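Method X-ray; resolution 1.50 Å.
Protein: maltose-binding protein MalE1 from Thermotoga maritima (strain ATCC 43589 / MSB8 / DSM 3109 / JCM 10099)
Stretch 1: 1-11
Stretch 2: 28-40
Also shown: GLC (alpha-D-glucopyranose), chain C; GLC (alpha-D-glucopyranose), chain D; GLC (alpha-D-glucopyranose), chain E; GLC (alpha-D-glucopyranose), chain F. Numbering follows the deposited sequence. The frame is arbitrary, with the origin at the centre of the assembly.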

ATOM      1  N   MET A   1      37.193  10.418   8.400  1.00 21.98           N
ATOM      2  CA  MET A   1      36.395  10.334   7.177  1.00 16.55           C
ATOM      3  C   MET A   1      34.919  10.239   7.545  1.00 17.59           C
ATOM      4  O   MET A   1      34.538   9.353   8.299  1.00 17.30           O
ATOM      5  CB  MET A   1      36.819   9.103   6.367  1.00 15.08           C
ATOM      6  CG  MET A   1      36.262   9.066   4.963  1.00 22.56           C
ATOM      7  SD  MET A   1      36.470   7.426   4.269  1.00 20.85           S
ATOM      8  CE  MET A   1      35.080   6.556   5.003  1.00 19.96           C
ATOM      9  N   GLN A   2      34.091  11.139   7.013  1.00 16.23           N
ATOM     10  CA  GLN A   2      32.671  11.146   7.372  1.00 16.18           C
ATOM     11  C   GLN A   2      31.970   9.920   6.797  1.00 14.40           C
ATOM     12  O   GLN A   2      32.203   9.558   5.645  1.00 15.23           O
ATOM     13  CB  GLN A   2      31.953  12.378   6.846  1.00 15.04           C
ATOM     14  CG  GLN A   2      32.316  13.672   7.548  1.00 19.27           C
ATOM     15  CD  GLN A   2      33.313  14.459   6.743  1.00 21.67           C
ATOM     16  OE1 GLN A   2      34.043  13.887   5.930  1.00 24.57           O
ATOM     17  NE2 GLN A   2      33.349  15.776   6.950  1.00 26.51           N
ATOM     18  N   PRO A   3      31.117   9.268   7.577  1.00 14.83           N
ATOM     19  CA  PRO A   3      30.337   8.133   7.078  1.00 13.58           C
ATOM     20  C   PRO A   3      29.105   8.641   6.345  1.00 14.11           C
ATOM     21  O   PRO A   3      28.754   9.822   6.408  1.00 14.36           O
ATOM     22  CB  PRO A   3      29.938   7.409   8.365  1.00 16.41           C
ATOM     23  CG  PRO A   3      29.715   8.531   9.316  1.00 17.12           C
ATOM     24  CD  PRO A   3      30.785   9.587   8.971  1.00 16.02           C
ATOM     25  N   LYS A   4      28.432   7.719   5.664  1.00 14.38           N
ATOM     26  CA  LYS A   4      27.268   8.052   4.853  1.00 13.72           C
ATOM     27  C   LYS A   4      26.172   7.021   5.063  1.00 14.98           C
ATOM     28  O   LYS A   4      26.450   5.818   5.150  1.00 14.13           O
ATOM     29  CB  LYS A   4      27.668   8.045   3.371  1.00 15.92           C
ATOM     30  CG  LYS A   4      26.573   8.394   2.397  1.00 15.93           C
ATOM     31  CD  LYS A   4      27.171   8.384   0.996  1.00 16.33           C
ATOM     32  CE  LYS A   4      26.189   8.720  -0.038  1.00 21.54           C
ATOM     33  NZ  LYS A   4      26.908   8.884  -1.336  1.00 17.19           N
ATOM     34  N   LEU A   5      24.932   7.503   5.133  1.00 13.94           N
ATOM     35  CA  LEU A   5      23.741   6.660   5.073  1.00 10.92           C
ATOM     36  C   LEU A   5      22.958   6.980   3.816  1.00 12.87           C
ATOM     37  O   LEU A   5      22.614   8.144   3.564  1.00 15.31           O
ATOM     38  CB  LEU A   5      22.826   6.888   6.273  1.00 16.08           C
ATOM     39  CG  LEU A   5      23.391   6.528   7.652  1.00 14.71           C
ATOM     40  CD1 LEU A   5      22.406   6.900   8.719  1.00 14.21           C
ATOM     41  CD2 LEU A   5      23.767   5.047   7.697  1.00 15.32           C
ATOM     42  N   THR A   6      22.686   5.948   3.027  1.00 12.55           N
ATOM     43  CA  THR A   6      21.868   6.059   1.827  1.00 13.24           C
ATOM     44  C   THR A   6      20.522   5.394   2.070  1.00 15.54           C
ATOM     45  O   THR A   6      20.458   4.279   2.606  1.00 15.87           O
ATOM     46  CB  THR A   6      22.586   5.411   0.651  1.00 14.21           C
ATOM     47  OG1 THR A   6      23.825   6.106   0.442  1.00 18.90           O
ATOM     48  CG2 THR A   6      21.726   5.543  -0.619  1.00 17.66           C
ATOM     49  N   ILE A   7      19.452   6.081   1.679  1.00 14.95           N
ATOM     50  CA  ILE A   7      18.080   5.620   1.848  1.00 13.32           C
ATOM     51  C   ILE A   7      17.456   5.510   0.472  1.00 14.64           C
ATOM     52  O   ILE A   7      17.566   6.447  -0.326  1.00 14.48           O
ATOM     53  CB  ILE A   7      17.281   6.665   2.647  1.00 12.03           C
ATOM     54  CG1 ILE A   7      17.956   6.969   3.986  1.00 12.61           C
ATOM     55  CG2 ILE A   7      15.834   6.216   2.836  1.00 13.60           C
ATOM     56  CD1 ILE A   7      17.377   8.196   4.678  1.00 13.55           C
ATOM     57  N   TRP A   8      16.765   4.403   0.210  1.00 11.46           N
ATOM     58  CA  TRP A   8      15.898   4.258  -0.957  1.00 11.35           C
ATOM     59  C   TRP A   8      14.455   4.417  -0.501  1.00 11.78           C
ATOM     60  O   TRP A   8      14.024   3.767   0.458  1.00 12.29           O
ATOM     61  CB  TRP A   8      16.028   2.879  -1.618  1.00 12.57           C
ATOM     62  CG  TRP A   8      17.320   2.606  -2.286  1.00 12.12           C
ATOM     63  CD1 TRP A   8      18.337   3.507  -2.525  1.00 11.87           C
ATOM     64  CD2 TRP A   8      17.749   1.354  -2.822  1.00 12.12           C
ATOM     65  NE1 TRP A   8      19.375   2.879  -3.166  1.00 14.38           N
ATOM     66  CE2 TRP A   8      19.034   1.562  -3.377  1.00 11.58           C
ATOM     67  CE3 TRP A   8      17.160   0.082  -2.918  1.00 13.99           C
ATOM     68  CZ2 TRP A   8      19.758   0.533  -3.986  1.00 14.29           C
ATOM     69  CZ3 TRP A   8      17.879  -0.938  -3.524  1.00 15.51           C
ATOM     70  CH2 TRP A   8      19.162  -0.700  -4.060  1.00 17.66           C
ATOM     71  N   CYS A   9      13.715   5.262  -1.183  1.00 13.00           N
ATOM     72  CA  CYS A   9      12.305   5.437  -0.856  1.00 12.30           C
ATOM     73  C   CYS A   9      11.574   5.852  -2.116  1.00 13.91           C
ATOM     74  O   CYS A   9      12.183   6.271  -3.105  1.00 13.63           O
ATOM     75  CB  CYS A   9      12.084   6.462   0.269  1.00 13.47           C
ATOM     76  SG  CYS A   9      12.592   8.138  -0.143  1.00 14.29           S
ATOM     77  N   SER A  10      10.255   5.767  -2.053  1.00 13.04           N
ATOM     78  CA  SER A  10       9.448   6.201  -3.179  1.00 13.00           C
ATOM     79  C   SER A  10       9.458   7.724  -3.274  1.00 12.70           C
ATOM     80  O   SER A  10      10.001   8.430  -2.429  1.00 13.93           O
ATOM     81  CB  SER A  10       8.010   5.704  -3.022  1.00 12.00           C
ATOM     82  OG  SER A  10       7.285   6.580  -2.180  1.00 13.23           O
ATOM     83  N   GLU A  11       8.787   8.251  -4.303  1.00 14.68           N
ATOM     84  CA  GLU A  11       8.761   9.698  -4.472  1.00 13.38           C
ATOM     85  C   GLU A  11       8.089  10.418  -3.309  1.00 13.93           C
ATOM     86  O   GLU A  11       8.408  11.581  -3.050  1.00 16.60           O
ATOM     87  CB  GLU A  11       8.075  10.094  -5.788  1.00 15.24           C
ATOM     88  CG  GLU A  11       6.586   9.863  -5.823  1.00 20.35           C
ATOM     89  CD  GLU A  11       6.247   8.574  -6.498  1.00 29.02           C
ATOM     90  OE1 GLU A  11       7.136   7.697  -6.515  1.00 26.10           O
ATOM     91  OE2 GLU A  11       5.118   8.436  -7.026  1.00 34.20           O
ATOM     92  N   TYR A  28      25.565  15.916  13.261  1.00 15.97           N
ATOM     93  CA  TYR A  28      26.496  14.837  13.542  1.00 17.54           C
ATOM     94  C   TYR A  28      27.604  14.666  12.527  1.00 14.76           C
ATOM     95  O   TYR A  28      28.540  13.918  12.807  1.00 17.96           O
ATOM     96  CB  TYR A  28      25.765  13.497  13.682  1.00 18.81           C
ATOM     97  CG  TYR A  28      24.803  13.469  14.829  1.00 16.93           C
ATOM     98  CD1 TYR A  28      25.265  13.467  16.135  1.00 19.50           C
ATOM     99  CD2 TYR A  28      23.434  13.413  14.607  1.00 19.77           C
ATOM    100  CE1 TYR A  28      24.384  13.426  17.187  1.00 23.74           C
ATOM    101  CE2 TYR A  28      22.546  13.360  15.653  1.00 19.23           C
ATOM    102  CZ  TYR A  28      23.038  13.381  16.945  1.00 26.12           C
ATOM    103  OH  TYR A  28      22.183  13.332  18.019  1.00 26.50           O
ATOM    104  N   GLY A  29      27.547  15.346  11.383  1.00 15.05           N
ATOM    105  CA  GLY A  29      28.539  15.168  10.344  1.00 14.15           C
ATOM    106  C   GLY A  29      28.391  13.911   9.515  1.00 13.02           C
ATOM    107  O   GLY A  29      29.289  13.593   8.733  1.00 16.55           O
ATOM    108  N   VAL A  30      27.274  13.228   9.641  1.00 13.52           N
ATOM    109  CA  VAL A  30      26.990  12.000   8.917  1.00 12.63           C
ATOM    110  C   VAL A  30      26.269  12.412   7.645  1.00 15.15           C
ATOM    111  O   VAL A  30      25.254  13.116   7.699  1.00 15.70           O
ATOM    112  CB  VAL A  30      26.101  11.085   9.779  1.00 11.99           C
ATOM    113  CG1 VAL A  30      25.622   9.864   9.000  1.00 14.48           C
ATOM    114  CG2 VAL A  30      26.839  10.662  11.062  1.00 15.62           C
ATOM    115  N   GLU A  31      26.818  12.040   6.493  1.00 14.22           N
ATOM    116  CA  GLU A  31      26.153  12.373   5.244  1.00 13.59           C
ATOM    117  C   GLU A  31      24.915  11.512   5.099  1.00 14.50           C
ATOM    118  O   GLU A  31      24.944  10.313   5.379  1.00 14.53           O
ATOM    119  CB  GLU A  31      27.088  12.125   4.064  1.00 14.73           C
ATOM    120  CG  GLU A  31      26.583  12.688   2.784  1.00 15.70           C
ATOM    121  CD  GLU A  31      26.840  14.191   2.761  1.00 19.82           C
ATOM    122  OE1 GLU A  31      27.780  14.641   3.467  1.00 21.06           O
ATOM    123  OE2 GLU A  31      26.105  14.920   2.054  1.00 22.79           O
ATOM    124  N   VAL A  32      23.813  12.121   4.688  1.00 14.40           N
ATOM    125  CA  VAL A  32      22.589  11.369   4.437  1.00 16.06           C
ATOM    126  C   VAL A  32      22.147  11.617   3.002  1.00 12.41           C
ATOM    127  O   VAL A  32      22.025  12.768   2.561  1.00 17.54           O
ATOM    128  CB  VAL A  32      21.478  11.696   5.451  1.00 13.77           C
ATOM    129  CG1 VAL A  32      20.270  10.782   5.203  1.00 16.18           C
ATOM    130  CG2 VAL A  32      22.000  11.531   6.899  1.00 14.83           C
ATOM    131  N   GLU A  33      21.879  10.540   2.283  1.00 14.47           N
ATOM    132  CA  GLU A  33      21.575  10.627   0.867  1.00 14.20           C
ATOM    133  C   GLU A  33      20.249   9.928   0.636  1.00 13.36           C
ATOM    134  O   GLU A  33      20.103   8.744   0.958  1.00 14.67           O
ATOM    135  CB  GLU A  33      22.677   9.954   0.072  1.00 15.70           C
ATOM    136  CG  GLU A  33      22.318   9.758  -1.364  1.00 16.09           C
ATOM    137  CD  GLU A  33      23.485   9.253  -2.137  1.00 16.50           C
ATOM    138  OE1 GLU A  33      24.528   9.918  -2.078  1.00 19.20           O
ATOM    139  OE2 GLU A  33      23.365   8.190  -2.772  1.00 15.40           O
ATOM    140  N   VAL A  34      19.282  10.663   0.112  1.00 13.84           N
ATOM    141  CA  VAL A  34      17.964  10.113  -0.151  1.00 11.35           C
ATOM    142  C   VAL A  34      17.823   9.891  -1.654  1.00 14.98           C
ATOM    143  O   VAL A  34      17.819  10.849  -2.446  1.00 16.19           O
ATOM    144  CB  VAL A  34      16.863  11.047   0.375  1.00 15.48           C
ATOM    145  CG1 VAL A  34      15.514  10.441   0.089  1.00 16.28           C
ATOM    146  CG2 VAL A  34      17.054  11.317   1.883  1.00 18.00           C
ATOM    147  N   GLN A  35      17.657   8.628  -2.039  1.00 15.52           N
ATOM    148  CA  GLN A  35      17.587   8.212  -3.434  1.00 15.60           C
ATOM    149  C   GLN A  35      16.172   7.723  -3.744  1.00 16.29           C
ATOM    150  O   GLN A  35      15.728   6.703  -3.201  1.00 16.02           O
ATOM    151  CB  GLN A  35      18.568   7.060  -3.650  1.00 15.83           C
ATOM    152  CG  GLN A  35      18.502   6.385  -5.025  1.00 18.45           C
ATOM    153  CD  GLN A  35      18.837   7.313  -6.160  1.00 18.58           C
ATOM    154  OE1 GLN A  35      19.995   7.691  -6.340  1.00 17.07           O
ATOM    155  NE2 GLN A  35      17.820   7.718  -6.918  1.00 21.30           N
ATOM    156  N   TYR A  36      15.494   8.421  -4.657  1.00 14.76           N
ATOM    157  CA  TYR A  36      14.208   7.968  -5.173  1.00 15.37           C
ATOM    158  C   TYR A  36      14.365   6.645  -5.900  1.00 16.40           C
ATOM    159  O   TYR A  36      15.269   6.478  -6.723  1.00 17.28           O
ATOM    160  CB  TYR A  36      13.631   8.996  -6.158  1.00 15.57           C
ATOM    161  CG  TYR A  36      12.631   8.366  -7.132  1.00 18.40           C
ATOM    162  CD1 TYR A  36      11.385   7.898  -6.691  1.00 17.65           C
ATOM    163  CD2 TYR A  36      12.956   8.170  -8.470  1.00 19.68           C
ATOM    164  CE1 TYR A  36      10.483   7.303  -7.554  1.00 20.05           C
ATOM    165  CE2 TYR A  36      12.052   7.573  -9.337  1.00 19.05           C
ATOM    166  CZ  TYR A  36      10.822   7.137  -8.874  1.00 19.43           C
ATOM    167  OH  TYR A  36       9.924   6.534  -9.744  1.00 21.50           O
ATOM    168  N   VAL A  37      13.486   5.699  -5.584  1.00 12.33           N
ATOM    169  CA  VAL A  37      13.349   4.454  -6.336  1.00 13.35           C
ATOM    170  C   VAL A  37      11.856   4.211  -6.511  1.00 12.73           C
ATOM    171  O   VAL A  37      11.082   4.361  -5.560  1.00 13.86           O
ATOM    172  CB  VAL A  37      14.019   3.256  -5.622  1.00 14.83           C
ATOM    173  CG1 VAL A  37      13.867   1.994  -6.429  1.00 15.19           C
ATOM    174  CG2 VAL A  37      15.503   3.535  -5.325  1.00 15.58           C
ATOM    175  N   ASN A  38      11.435   3.861  -7.722  1.00 14.79           N
ATOM    176  CA  ASN A  38      10.036   3.510  -7.933  1.00 17.41           C
ATOM    177  C   ASN A  38       9.609   2.438  -6.937  1.00 15.26           C
ATOM    178  O   ASN A  38      10.327   1.460  -6.718  1.00 14.52           O
ATOM    179  CB  ASN A  38       9.906   2.969  -9.356  1.00 13.49           C
ATOM    180  CG  ASN A  38       8.484   2.583  -9.723  1.00 22.82           C
ATOM    181  OD1 ASN A  38       7.521   3.287  -9.420  1.00 21.87           O
ATOM    182  ND2 ASN A  38       8.347   1.413 -10.354  1.00 24.99           N
ATOM    183  N   PHE A  39       8.441   2.637  -6.317  1.00 13.87           N
ATOM    184  CA  PHE A  39       8.055   1.796  -5.189  1.00 15.90           C
ATOM    185  C   PHE A  39       8.095   0.310  -5.537  1.00 13.38           C
ATOM    186  O   PHE A  39       8.648  -0.498  -4.784  1.00 14.99           O
ATOM    187  CB  PHE A  39       6.678   2.181  -4.656  1.00 15.80           C
ATOM    188  CG  PHE A  39       6.222   1.275  -3.547  1.00 13.86           C
ATOM    189  CD1 PHE A  39       6.653   1.492  -2.249  1.00 13.79           C
ATOM    190  CD2 PHE A  39       5.446   0.160  -3.818  1.00 14.63           C
ATOM    191  CE1 PHE A  39       6.273   0.658  -1.219  1.00 13.46           C
ATOM    192  CE2 PHE A  39       5.080  -0.683  -2.797  1.00 13.70           C
ATOM    193  CZ  PHE A  39       5.483  -0.441  -1.500  1.00 15.85           C
ATOM    194  N   GLN A  40       7.480  -0.075  -6.662  1.00 14.64           N
ATOM    195  CA  GLN A  40       7.437  -1.477  -7.077  1.00 19.99           C
ATOM    196  C   GLN A  40       8.803  -2.025  -7.437  1.00 17.84           C
ATOM    197  O   GLN A  40       8.918  -3.231  -7.676  1.00 17.68           O
ATOM    198  CB  GLN A  40       6.597  -1.655  -8.344  1.00 22.75           C
ATOM    199  CG  GLN A  40       5.119  -1.326  -8.255  1.00 30.05           C
ATOM    200  CD  GLN A  40       4.243  -2.443  -7.747  1.00 26.77           C
ATOM    201  OE1 GLN A  40       3.670  -2.340  -6.664  1.00 34.15           O
ATOM    202  NE2 GLN A  40       4.095  -3.503  -8.544  1.00 25.02           N
TER
HETATM  203  C1  GLC C   1       3.957   5.534  -3.788  1.00 18.36           C
HETATM  204  C2  GLC C   1       3.691   5.163  -2.383  1.00 12.38           C
HETATM  205  C3  GLC C   1       3.480   3.714  -2.224  1.00 14.23           C
HETATM  206  C4  GLC C   1       2.368   3.233  -3.091  1.00 12.37           C
HETATM  207  C5  GLC C   1       2.693   3.515  -4.582  1.00 13.32           C
HETATM  208  C6  GLC C   1       1.623   3.277  -5.452  1.00 17.14           C
HETATM  209  O1  GLC C   1       5.167   4.986  -4.204  1.00 21.14           O
HETATM  210  O2  GLC C   1       4.847   5.606  -1.601  1.00 15.09           O
HETATM  211  O3  GLC C   1       3.170   3.488  -0.800  1.00 13.99           O
HETATM  212  O4  GLC C   1       2.192   1.802  -2.914  1.00 13.10           O
HETATM  213  O5  GLC C   1       2.910   5.035  -4.660  1.00 15.94           O
HETATM  214  O6  GLC C   1       2.084   3.432  -6.798  1.00 20.13           O
HETATM  215  C1  GLC D   3       1.730  -3.763  -2.579  1.00 13.65           C
HETATM  216  C2  GLC D   3       2.848  -4.466  -1.916  1.00 12.84           C
HETATM  217  C3  GLC D   3       4.021  -4.632  -2.832  1.00 13.47           C
HETATM  218  C4  GLC D   3       3.669  -5.395  -4.049  1.00 14.09           C
HETATM  219  C5  GLC D   3       2.510  -4.703  -4.809  1.00 14.09           C
HETATM  220  C6  GLC D   3       2.042  -5.478  -5.882  1.00 12.87           C
HETATM  221  O2  GLC D   3       3.269  -3.683  -0.764  1.00 14.74           O
HETATM  222  O3  GLC D   3       5.098  -5.323  -2.123  1.00 14.87           O
HETATM  223  O4  GLC D   3       4.842  -5.423  -4.909  1.00 14.08           O
HETATM  224  O5  GLC D   3       1.335  -4.493  -3.803  1.00 13.14           O
HETATM  225  O6  GLC D   3       1.030  -4.749  -6.544  1.00 17.47           O
HETATM  226  C1  GLC E   2       0.876   1.483  -2.567  1.00 12.63           C
HETATM  227  C2  GLC E   2       0.892   0.659  -1.332  1.00 12.95           C
HETATM  228  C3  GLC E   2       1.703  -0.543  -1.508  1.00 13.78           C
HETATM  229  C4  GLC E   2       1.201  -1.383  -2.664  1.00 10.93           C
HETATM  230  C5  GLC E   2       1.123  -0.557  -3.983  1.00 11.85           C
HETATM  231  C6  GLC E   2       0.418  -1.241  -5.028  1.00 13.17           C
HETATM  232  O2  GLC E   2       1.526   1.461  -0.293  1.00 14.30           O
HETATM  233  O3  GLC E   2       1.614  -1.405  -0.313  1.00 12.94           O
HETATM  234  O4  GLC E   2       2.143  -2.480  -2.930  1.00 15.28           O
HETATM  235  O5  GLC E   2       0.308   0.688  -3.659  1.00 14.15           O
HETATM  236  O6  GLC E   2       0.666  -0.571  -6.253  1.00 17.84           O
HETATM  237  C1  GLC F   4       5.492  -6.676  -4.943  1.00 15.45           C
HETATM  238  C2  GLC F   4       6.950  -6.443  -4.995  1.00 14.03           C
HETATM  239  C3  GLC F   4       7.349  -5.866  -6.299  1.00 15.58           C
HETATM  240  C4  GLC F   4       6.926  -6.720  -7.453  1.00 18.96           C
HETATM  241  C5  GLC F   4       5.388  -6.868  -7.490  1.00 15.97           C
HETATM  242  C6  GLC F   4       4.908  -7.725  -8.537  1.00 20.45           C
HETATM  243  O2  GLC F   4       7.318  -5.500  -3.896  1.00 16.85           O
HETATM  244  O3  GLC F   4       8.806  -5.735  -6.286  1.00 18.17           O
HETATM  245  O4  GLC F   4       7.378  -6.116  -8.675  1.00 21.96           O
HETATM  246  O5  GLC F   4       5.014  -7.456  -6.111  1.00 18.28           O
HETATM  247  O6  GLC F   4       5.455  -9.012  -8.368  1.00 23.61           O
HETATM  248  O   HOH W   1       7.025   7.443  -9.244  1.00 33.28           O

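Stretch 2 approaches stretch 1 at Gly29, the first residue to leave the preceding helix; its positive phi of 77° is a conformation that favours glycine. Its carbonyl O lies 3.3 Å from Gln2 CG. Val30 follows with both methyls engaged, CG2 lying 4.0 Å from Pro3 CG and CG1 4.2 Å from Leu5 CG.

From Glu31 to Tyr36 the chain runs as a strand parallel to residues 4-9, the two axes 14° apart. As is usual for parallel pairing, alternate residues of stretch 2 supply both backbone bonds, each reaching residues on either side of its partner. Glu31 N donates to Pro3 O (2.9 Å) and Glu31 O accepts from Leu5 N (2.8 Å), so Lys4 is straddled. Val32 turns its side chain to the opposite face, where its CG1 meets Ile7 CD1 at 3.9 Å.

Glu33 repeats the pattern around Thr6, its N bonding to Leu5 O and its O to Ile7 N, both at 2.8 Å. On the face shared with Lys4 and Thr6, its carboxylate forms a salt bridge with the extended, all-t lysine. The Lys4 NZ to Glu33 OE1 distance is 2.7 Å, but the hydrogen bond is weak and the position of OE1 is less certain.

Val34 packs between two residues of stretch 1, with CG2 4.2 Å from Ile7 CD1 and CG1 3.7 Å from Cys9 SG. Gln35 brackets Trp8: Gln35 N bonds to Ile7 O at 2.8 Å, and Gln35 O accepts from Cys9 N at a longer 3.2 Å. The Tyr36 ring presents its edge to Ser10, and a water links Tyr36 OH (3.1 Å) to Glu11 OE1 (2.7 Å, weak).

Beyond the strand, Val37 N still bonds to Cys9 O (2.9 Å), while its CG2 sits over the indole face, 3.7 Å from Trp8 CG. Phe39 CB finally approaches Ser10 CB at 4.1 Å, beside the bound glucose units.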